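Long-range contacts in tyrosine--tRNA ligase (Archaeoglobus fulgidus, PDB 2CYB), which probably activates tyrosine with ATP and transfers it to the acceptor end of tRNA(Tyr): residues A[34-39]-A[164-169]; A[68-73]-A[107-112]; A[171-176]-A[200-205]. All blocks are in the same frame, centred on the assembly; numbering follows the deposited sequence.

Interaction 1 (A[34-39]-A[164-169]); sequences RAYVGY and LDIAHL. With TYR (tyrosine), chain C.
The L-tyrosine pocket of this Rossmann-fold synthetase is lined by Y36 of strand 34-39 and D165 of helix 154-168, while I166, and L169 just after the helix, pack on Y36. Y36 and D165 both bind L-tyrosine. They do not bond to each other; the ligand hydroxyl lies between them. TYR OH donates to D165 OD1 over 2.6 Å. Y36 OH is 2.8 Å from the same TYR OH, which lies at the edge of the Y36 ring and in its plane. D165 CG sits beside the backbone N and anti to the carbonyl carbon (chi1 -71°), a position that goes with a carboxylate directed at the ligand hydroxyl. A second bond holds the carboxylate: D165 OD2 accepts from Q116 NE2.

Two aliphatic side chains cross the Y36 side chain at about a right angle. I166 CG1 touches Y36 CE2, 3.8 Å away, and also approaches the hydroxyl. L169 CD1 lies 3.8 Å from Y36 CD1. G38 continues the pocket with its backbone: its O is 3.3 Å from TYR CD2.

Further from the ligand, R34 ties the strand to the turn that ends the helix. R34 NH1 donates to L169 O at 2.9 Å, with an N-H...O angle of 160°. The acceptor lies in the guanidinium plane, but the donor stands above the carbonyl plane. R34 NE forms a salt bridge with E65.

A phenol and a carboxylate meeting one ligand hydroxyl is consistent with recognition of tyrosine by its OH. The guanidinium probably also offsets partial negative charge at the helix end.

Interaction 2 (A[68-73]-A[107-112]); sequences VLLADI and AKFVLG. With TYR (tyrosine), chain C.
The carbonyl oxygen L70 O is gripped from opposite faces of its plane by G112 N of the neighbouring strand and D72 N of its own chain. Both bonds are 3.0 Å. The bond from D72 N closes an inverse gamma turn centred on A71, which is also the N-cap residue of helix 72-77. The bond from G112 ends a parallel ladder. Before it come V68 N to K108 O, V110 N to V68 O, and L70 N to V110 O at 2.8 Å. The ladder joins strand 65-70 to strand 108-111, the outermost strand on this side of the Rossmann sheet.

V68, L70, F109 and L111 lie on one face. V68 and F109 run side by side. V68 CB makes a CH-pi contact 4.2 Å from the centroid of the F109 ring, 27° off the ring normal. L70 CD1 comes to the edge of the same ring. On the other face, L69 CD1 packs 3.5 Å from V110 O and also touches V110 CG1. The second branch turns to the ligand: L69 CD2 is 3.3 Å from TYR OH. A71 CB rests 3.7 Å from TYR CD1.

D72 CG lies between the backbone N and the carbonyl carbon (chi1 52°). So placed, it is 3.2 Å from L111 CD2, a tight approach; the L111 side chain crosses D72 at about a right angle. D72 OD1 bonds to S113 OG, and I73 N gives D72 OD2 a weak bond. An alanine here would probably leave S113 OG without this acceptor and open a gap beside L111 CD2.

L70 O thus takes one N-H from the neighbouring strand's end and one from the first helical residue. The carboxylate at the helix N-terminus probably interacts favourably with the helix dipole.

Interaction 3 (A[171-176]-A[200-205]); sequences VDLAVG and VCLHTP
Strands 173-176 and 200-204 run parallel, their axes 4.5 Å apart at closest approach and 19° from parallel, and five backbone hydrogen bonds join them. V200 N reaches back to D172 O. A174 N then bonds to V200 O at 2.8 Å, L202 N to A174 O, G176 N to L202 O, and T204 N to G176 O. CA-H...O contacts fill in between; the shortest is 3.1 Å, from H203 CA to G176 O.

L173, V175, V200 and L202 share one face. L173 reaches across to both V200 and L202. Its CG is anti to the backbone N (chi1 177°), and chi2 (67°) brings CD1 over the neighbouring strand. There L173 CD1 lies 3.7 Å from V200 CG1 and 3.9 Å from L202 CB, fitting between the two. V175 and L202 lie side by side, with V175 CG1 4.1 Å from L202 CD2. Helix 47-61 covers this face: L59 touches L173 and V175, and K55 touches L202.

The two strands are the parallel arms of a beta-alpha-beta crossover whose helix is 181-190, part of the Rossmann fold. That helix packs on the other face, where H184 touches A174 and C201. A174 CB and C201 SG are 4.3 Å apart.

H203 places its ring on this second face, with G176 O near the ring plane at its edge. Both ring nitrogens have partners: H203 ND1 bonds to E16 and H203 NE2 to H184. At the start of the ladder D172 turns its carboxylate to K30 in a salt bridge, and D172 OD1 also accepts from R34 N.

All three interactions share one mixed sheet of the Rossmann fold. Strands 200-204, 173-177, 34-39, 65-70 and 108-111 run parallel in that order; 16-18 lies antiparallel beyond 200-204. Interaction 1 is central: its centre is about 9 Å from the centre of each of the others, while interactions 2 and 3 are about 16 Å apart, centre to centre. Y39 bonds through its backbone to L69 and A71 on one side, and R34 O to D172 and L173 on the other. Along the chain interaction 2 is nested inside the loop closed by interaction 1, and interaction 3 follows. Interactions 1 and 2 touch the tyrosine; interaction 3 extends the sheet on the side of strand 173-177, whose A174 touches Y36.

Interaction 1 (A[34-39]-A[164-169])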
loop_
_atom_site.group_PDB
_atom_site.type_symbol
_atom_site.label_atom_id
_atom_site.label_comp_id
_atom_site.label_asym_id
_atom_site.label_seq_id
_atom_site.Cartn_x
_atom_site.Cartn_y
_atom_site.Cartn_z
ATOM N N ARG A 34 8.131 5.669 27.319
ATOM C CA ARG A 34 7.400 6.539 26.410
ATOM C C ARG A 34 6.128 5.852 25.914
ATOM O O ARG A 34 6.155 4.688 25.499
ATOM C CB ARG A 34 8.286 6.911 25.216
ATOM C CG ARG A 34 7.667 7.920 24.265
ATOM C CD ARG A 34 8.636 8.271 23.149
ATOM N NE ARG A 34 9.829 8.941 23.659
ATOM C CZ ARG A 34 10.832 9.379 22.904
ATOM N NH1 ARG A 34 10.801 9.221 21.584
ATOM N NH2 ARG A 34 11.869 9.983 23.471
ATOM N N ALA A 35 5.017 6.577 25.982
ATOM C CA ALA A 35 3.730 6.067 25.527
ATOM C C ALA A 35 3.119 7.073 24.561
ATOM O O ALA A 35 3.465 8.256 24.576
ATOM C CB ALA A 35 2.796 5.855 26.711
ATOM N N TYR A 36 2.217 6.601 23.707
ATOM C CA TYR A 36 1.554 7.488 22.763
ATOM C C TYR A 36 0.187 6.946 22.398
ATOM O O TYR A 36 -0.159 5.815 22.722
ATOM C CB TYR A 36 2.367 7.632 21.453
ATOM C CG TYR A 36 1.958 6.695 20.307
ATOM C CD1 TYR A 36 1.647 7.205 19.039
ATOM C CD2 TYR A 36 1.911 5.309 20.484
ATOM C CE1 TYR A 36 1.304 6.359 17.977
ATOM C CE2 TYR A 36 1.568 4.452 19.433
ATOM C CZ TYR A 36 1.270 4.985 18.183
ATOM O OH TYR A 36 0.959 4.137 17.144
ATOM N N VAL A 37 -0.569 7.794 21.722
ATOM C CA VAL A 37 -1.863 7.439 21.173
ATOM C C VAL A 37 -1.858 8.218 19.875
ATOM O O VAL A 37 -1.337 9.341 19.807
ATOM C CB VAL A 37 -3.076 7.909 22.015
ATOM C CG1 VAL A 37 -4.373 7.518 21.275
ATOM C CG2 VAL A 37 -3.067 7.257 23.394
ATOM N N GLY A 38 -2.405 7.614 18.833
ATOM C CA GLY A 38 -2.469 8.298 17.561
ATOM C C GLY A 38 -3.917 8.601 17.273
ATOM O O GLY A 38 -4.797 7.823 17.640
ATOM N N TYR A 39 -4.168 9.738 16.633
ATOM C CA TYR A 39 -5.530 10.130 16.289
ATOM C C TYR A 39 -5.647 10.642 14.860
ATOM O O TYR A 39 -4.850 11.477 14.432
ATOM C CB TYR A 39 -6.024 11.262 17.195
ATOM C CG TYR A 39 -6.031 10.971 18.677
ATOM C CD1 TYR A 39 -4.949 11.343 19.483
ATOM C CD2 TYR A 39 -7.136 10.374 19.287
ATOM C CE1 TYR A 39 -4.970 11.134 20.861
ATOM C CE2 TYR A 39 -7.165 10.159 20.672
ATOM C CZ TYR A 39 -6.076 10.546 21.448
ATOM O OH TYR A 39 -6.088 10.351 22.812
ATOM N N LEU A 164 4.453 0.914 12.271
ATOM C CA LEU A 164 5.739 1.593 12.146
ATOM C C LEU A 164 5.826 2.878 12.950
ATOM O O LEU A 164 6.926 3.300 13.325
ATOM C CB LEU A 164 6.060 1.882 10.681
ATOM C CG LEU A 164 6.519 0.647 9.902
ATOM C CD1 LEU A 164 6.595 0.980 8.407
ATOM C CD2 LEU A 164 7.883 0.182 10.444
ATOM N N ASP A 165 4.687 3.513 13.219
ATOM C CA ASP A 165 4.706 4.742 14.010
ATOM C C ASP A 165 5.254 4.442 15.400
ATOM O O ASP A 165 5.956 5.261 15.983
ATOM C CB ASP A 165 3.299 5.330 14.151
ATOM C CG ASP A 165 2.786 5.912 12.863
ATOM O OD1 ASP A 165 1.552 5.997 12.720
ATOM O OD2 ASP A 165 3.611 6.297 12.003
ATOM N N ILE A 166 4.928 3.262 15.925
ATOM C CA ILE A 166 5.390 2.864 17.249
ATOM C C ILE A 166 6.922 2.860 17.284
ATOM O O ILE A 166 7.539 3.435 18.185
ATOM C CB ILE A 166 4.859 1.455 17.621
ATOM C CG1 ILE A 166 3.330 1.499 17.766
ATOM C CG2 ILE A 166 5.500 0.980 18.919
ATOM C CD1 ILE A 166 2.689 0.132 17.849
ATOM N N ALA A 167 7.529 2.234 16.284
ATOM C CA ALA A 167 8.988 2.161 16.209
ATOM C C ALA A 167 9.647 3.506 15.926
ATOM O O ALA A 167 10.616 3.880 16.586
ATOM C CB ALA A 167 9.400 1.163 15.145
ATOM N N HIS A 168 9.132 4.234 14.944
ATOM C CA HIS A 168 9.727 5.515 14.590
ATOM C C HIS A 168 9.557 6.629 15.617
ATOM O O HIS A 168 10.319 7.596 15.603
ATOM C CB HIS A 168 9.229 5.953 13.211
ATOM C CG HIS A 168 9.856 5.188 12.087
ATOM N ND1 HIS A 168 10.819 5.728 11.264
ATOM C CD2 HIS A 168 9.701 3.901 11.690
ATOM C CE1 HIS A 168 11.232 4.809 10.408
ATOM N NE2 HIS A 168 10.570 3.690 10.646
ATOM N N LEU A 169 8.575 6.502 16.508
ATOM C CA LEU A 169 8.377 7.508 17.545
ATOM C C LEU A 169 9.071 7.065 18.843
ATOM O O LEU A 169 8.968 7.733 19.877
ATOM C CB LEU A 169 6.877 7.734 17.792
ATOM C CG LEU A 169 6.103 8.378 16.634
ATOM C CD1 LEU A 169 4.602 8.301 16.913
ATOM C CD2 LEU A 169 6.542 9.824 16.447
HETATM N N TYR C . -5.954 3.729 14.114
HETATM C CA TYR C . -6.251 4.785 15.113
HETATM C C TYR C . -7.755 5.019 15.232
HETATM O O TYR C . -8.146 5.882 16.036
HETATM C CB TYR C . -5.531 6.077 14.715
HETATM C CG TYR C . -4.032 5.899 14.713
HETATM C CD1 TYR C . -3.270 6.163 13.573
HETATM C CD2 TYR C . -3.372 5.456 15.866
HETATM C CE1 TYR C . -1.875 5.993 13.586
HETATM C CE2 TYR C . -2.000 5.284 15.891
HETATM C CZ TYR C . -1.253 5.555 14.751
HETATM O OH TYR C . 0.109 5.399 14.798
HETATM O OXT TYR C . -8.523 4.326 14.533
#

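Interaction 2 (A[68-73]-A[107-112])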
loop_
_atom_site.group_PDB
_atom_site.type_symbol
_atom_site.label_atom_id
_atom_site.label_comp_id
_atom_site.label_asym_id
_atom_site.label_seq_id
_atom_site.Cartn_x
_atom_site.Cartn_y
_atom_site.Cartn_z
ATOM N N VAL A 68 1.650 12.558 21.410
ATOM C CA VAL A 68 0.322 12.533 20.817
ATOM C C VAL A 68 0.545 12.653 19.322
ATOM O O VAL A 68 1.061 13.661 18.843
ATOM C CB VAL A 68 -0.554 13.711 21.270
ATOM C CG1 VAL A 68 -1.874 13.708 20.491
ATOM C CG2 VAL A 68 -0.831 13.611 22.760
ATOM N N LEU A 69 0.171 11.616 18.587
ATOM C CA LEU A 69 0.339 11.631 17.141
ATOM C C LEU A 69 -0.924 12.088 16.431
ATOM O O LEU A 69 -1.978 11.446 16.525
ATOM C CB LEU A 69 0.729 10.238 16.625
ATOM C CG LEU A 69 0.749 10.086 15.093
ATOM C CD1 LEU A 69 1.841 10.970 14.494
ATOM C CD2 LEU A 69 0.991 8.630 14.735
ATOM N N LEU A 70 -0.818 13.219 15.746
ATOM C CA LEU A 70 -1.919 13.738 14.957
ATOM C C LEU A 70 -1.620 13.049 13.622
ATOM O O LEU A 70 -0.802 13.515 12.834
ATOM C CB LEU A 70 -1.814 15.261 14.845
ATOM C CG LEU A 70 -1.942 15.986 16.198
ATOM C CD1 LEU A 70 -1.419 17.406 16.099
ATOM C CD2 LEU A 70 -3.393 15.991 16.634
ATOM N N ALA A 71 -2.268 11.911 13.398
ATOM C CA ALA A 71 -2.037 11.106 12.203
ATOM C C ALA A 71 -2.740 11.617 10.959
ATOM O O ALA A 71 -3.709 11.017 10.501
ATOM C CB ALA A 71 -2.456 9.648 12.488
ATOM N N ASP A 72 -2.234 12.707 10.381
ATOM C CA ASP A 72 -2.863 13.287 9.206
ATOM C C ASP A 72 -2.837 12.403 7.964
ATOM O O ASP A 72 -3.805 12.371 7.217
ATOM C CB ASP A 72 -2.250 14.663 8.878
ATOM C CG ASP A 72 -0.732 14.635 8.778
ATOM O OD1 ASP A 72 -0.166 15.634 8.285
ATOM O OD2 ASP A 72 -0.097 13.644 9.199
ATOM N N ILE A 73 -1.734 11.699 7.735
ATOM C CA ILE A 73 -1.660 10.817 6.574
ATOM C C ILE A 73 -2.658 9.668 6.757
ATOM O O ILE A 73 -3.335 9.278 5.812
ATOM C CB ILE A 73 -0.252 10.237 6.398
ATOM C CG1 ILE A 73 0.763 11.376 6.234
ATOM C CG2 ILE A 73 -0.219 9.309 5.190
ATOM C CD1 ILE A 73 0.466 12.303 5.092
ATOM N N ALA A 107 3.030 16.790 27.216
ATOM C CA ALA A 107 2.949 15.941 26.032
ATOM C C ALA A 107 3.559 16.582 24.784
ATOM O O ALA A 107 3.489 17.797 24.598
ATOM C CB ALA A 107 1.493 15.578 25.767
ATOM N N LYS A 108 4.145 15.748 23.931
ATOM C CA LYS A 108 4.765 16.206 22.691
ATOM C C LYS A 108 3.871 15.856 21.507
ATOM O O LYS A 108 3.616 14.679 21.245
ATOM C CB LYS A 108 6.130 15.537 22.510
ATOM C CG LYS A 108 6.873 15.937 21.237
ATOM C CD LYS A 108 8.227 15.241 21.158
ATOM C CE LYS A 108 9.092 15.789 20.033
ATOM N NZ LYS A 108 8.480 15.580 18.695
ATOM N N PHE A 109 3.397 16.874 20.795
ATOM C CA PHE A 109 2.545 16.645 19.638
ATOM C C PHE A 109 3.380 16.471 18.377
ATOM O O PHE A 109 4.308 17.241 18.116
ATOM C CB PHE A 109 1.550 17.797 19.455
ATOM C CG PHE A 109 0.519 17.882 20.547
ATOM C CD1 PHE A 109 0.856 18.367 21.807
ATOM C CD2 PHE A 109 -0.779 17.426 20.330
ATOM C CE1 PHE A 109 -0.081 18.392 22.836
ATOM C CE2 PHE A 109 -1.725 17.444 21.349
ATOM C CZ PHE A 109 -1.379 17.926 22.607
ATOM N N VAL A 110 3.052 15.438 17.606
ATOM C CA VAL A 110 3.761 15.147 16.365
ATOM C C VAL A 110 2.774 14.988 15.212
ATOM O O VAL A 110 1.708 14.385 15.367
ATOM C CB VAL A 110 4.599 13.845 16.493
ATOM C CG1 VAL A 110 5.213 13.467 15.146
ATOM C CG2 VAL A 110 5.696 14.038 17.524
ATOM N N LEU A 111 3.119 15.559 14.064
ATOM C CA LEU A 111 2.285 15.437 12.875
ATOM C C LEU A 111 2.862 14.275 12.071
ATOM O O LEU A 111 4.057 14.248 11.781
ATOM C CB LEU A 111 2.336 16.715 12.029
ATOM C CG LEU A 111 1.043 17.497 11.771
ATOM C CD1 LEU A 111 1.335 18.601 10.764
ATOM C CD2 LEU A 111 -0.051 16.589 11.234
ATOM N N GLY A 112 2.022 13.309 11.725
ATOM C CA GLY A 112 2.502 12.171 10.960
ATOM C C GLY A 112 3.324 12.567 9.740
ATOM O O GLY A 112 4.405 12.017 9.515
HETATM N N TYR C . -5.954 3.729 14.114
HETATM C CA TYR C . -6.251 4.785 15.113
HETATM C C TYR C . -7.755 5.019 15.232
HETATM O O TYR C . -8.146 5.882 16.036
HETATM C CB TYR C . -5.531 6.077 14.715
HETATM C CG TYR C . -4.032 5.899 14.713
HETATM C CD1 TYR C . -3.270 6.163 13.573
HETATM C CD2 TYR C . -3.372 5.456 15.866
HETATM C CE1 TYR C . -1.875 5.993 13.586
HETATM C CE2 TYR C . -2.000 5.284 15.891
HETATM C CZ TYR C . -1.253 5.555 14.751
HETATM O OH TYR C . 0.109 5.399 14.798
HETATM O OXT TYR C . -8.523 4.326 14.533
#

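Interaction 3 (A[171-176]-A[200-205])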
loop_
_atom_site.group_PDB
_atom_site.type_symbol
_atom_site.label_atom_id
_atom_site.label_comp_id
_atom_site.label_asym_id
_atom_site.label_seq_id
_atom_site.Cartn_x
_atom_site.Cartn_y
_atom_site.Cartn_z
ATOM N N VAL A 171 8.370 4.592 20.778
ATOM C CA VAL A 171 7.351 4.287 21.769
ATOM C C VAL A 171 7.545 2.934 22.447
ATOM O O VAL A 171 7.847 1.934 21.797
ATOM C CB VAL A 171 5.948 4.365 21.107
ATOM C CG1 VAL A 171 4.881 3.760 22.009
ATOM C CG2 VAL A 171 5.625 5.812 20.801
ATOM N N ASP A 172 7.384 2.918 23.769
ATOM C CA ASP A 172 7.520 1.696 24.554
ATOM C C ASP A 172 6.148 1.110 24.846
ATOM O O ASP A 172 5.986 -0.108 24.931
ATOM C CB ASP A 172 8.235 1.991 25.877
ATOM C CG ASP A 172 9.624 2.543 25.666
ATOM O OD1 ASP A 172 9.885 3.697 26.073
ATOM O OD2 ASP A 172 10.449 1.816 25.077
ATOM N N LEU A 173 5.166 1.994 25.000
ATOM C CA LEU A 173 3.796 1.593 25.297
ATOM C C LEU A 173 2.807 2.211 24.311
ATOM O O LEU A 173 2.629 3.429 24.272
ATOM C CB LEU A 173 3.424 2.017 26.724
ATOM C CG LEU A 173 1.985 1.731 27.171
ATOM C CD1 LEU A 173 1.762 0.234 27.263
ATOM C CD2 LEU A 173 1.722 2.390 28.515
ATOM N N ALA A 174 2.173 1.363 23.508
ATOM C CA ALA A 174 1.180 1.826 22.536
ATOM C C ALA A 174 -0.187 1.791 23.218
ATOM O O ALA A 174 -0.641 0.735 23.641
ATOM C CB ALA A 174 1.173 0.911 21.314
ATOM N N VAL A 175 -0.834 2.943 23.313
ATOM C CA VAL A 175 -2.147 3.032 23.940
ATOM C C VAL A 175 -3.220 3.247 22.870
ATOM O O VAL A 175 -3.028 4.025 21.936
ATOM C CB VAL A 175 -2.212 4.215 24.936
ATOM C CG1 VAL A 175 -3.590 4.285 25.569
ATOM C CG2 VAL A 175 -1.142 4.056 26.017
ATOM N N GLY A 176 -4.345 2.552 23.005
ATOM C CA GLY A 176 -5.420 2.730 22.045
ATOM C C GLY A 176 -6.652 1.953 22.449
ATOM O O GLY A 176 -6.603 1.139 23.373
ATOM N N VAL A 200 4.731 -2.747 24.191
ATOM C CA VAL A 200 3.806 -3.143 25.236
ATOM C C VAL A 200 2.555 -2.387 24.791
ATOM O O VAL A 200 2.656 -1.256 24.303
ATOM C CB VAL A 200 4.254 -2.616 26.611
ATOM C CG1 VAL A 200 3.307 -3.109 27.692
ATOM C CG2 VAL A 200 5.690 -3.056 26.898
ATOM N N CYS A 201 1.387 -3.003 24.934
ATOM C CA CYS A 201 0.148 -2.354 24.524
ATOM C C CYS A 201 -0.868 -2.255 25.662
ATOM O O CYS A 201 -1.031 -3.191 26.449
ATOM C CB CYS A 201 -0.469 -3.118 23.354
ATOM S SG CYS A 201 0.674 -3.322 21.959
ATOM N N LEU A 202 -1.533 -1.107 25.746
ATOM C CA LEU A 202 -2.559 -0.880 26.761
ATOM C C LEU A 202 -3.833 -0.520 26.008
ATOM O O LEU A 202 -3.874 0.470 25.282
ATOM C CB LEU A 202 -2.154 0.266 27.691
ATOM C CG LEU A 202 -3.111 0.541 28.860
ATOM C CD1 LEU A 202 -2.368 1.253 29.970
ATOM C CD2 LEU A 202 -4.301 1.367 28.389
ATOM N N HIS A 203 -4.872 -1.325 26.175
ATOM C CA HIS A 203 -6.118 -1.078 25.467
ATOM C C HIS A 203 -7.256 -0.600 26.354
ATOM O O HIS A 203 -7.491 -1.138 27.433
ATOM C CB HIS A 203 -6.541 -2.344 24.736
ATOM C CG HIS A 203 -5.544 -2.809 23.719
ATOM N ND1 HIS A 203 -5.253 -4.140 23.513
ATOM C CD2 HIS A 203 -4.782 -2.116 22.841
ATOM C CE1 HIS A 203 -4.353 -4.248 22.553
ATOM N NE2 HIS A 203 -4.051 -3.036 22.128
ATOM N N THR A 204 -7.961 0.420 25.884
ATOM C CA THR A 204 -9.093 0.963 26.622
ATOM C C THR A 204 -10.364 0.378 26.016
ATOM O O THR A 204 -10.393 -0.004 24.846
ATOM C CB THR A 204 -9.138 2.489 26.513
ATOM O OG1 THR A 204 -9.125 2.865 25.131
ATOM C CG2 THR A 204 -7.934 3.106 27.207
ATOM N N PRO A 205 -11.434 0.279 26.812
ATOM C CA PRO A 205 -12.670 -0.277 26.260
ATOM C C PRO A 205 -13.315 0.666 25.252
ATOM O O PRO A 205 -13.044 1.866 25.252
ATOM C CB PRO A 205 -13.538 -0.487 27.502
ATOM C CG PRO A 205 -13.074 0.596 28.428
ATOM C CD PRO A 205 -11.574 0.580 28.247
#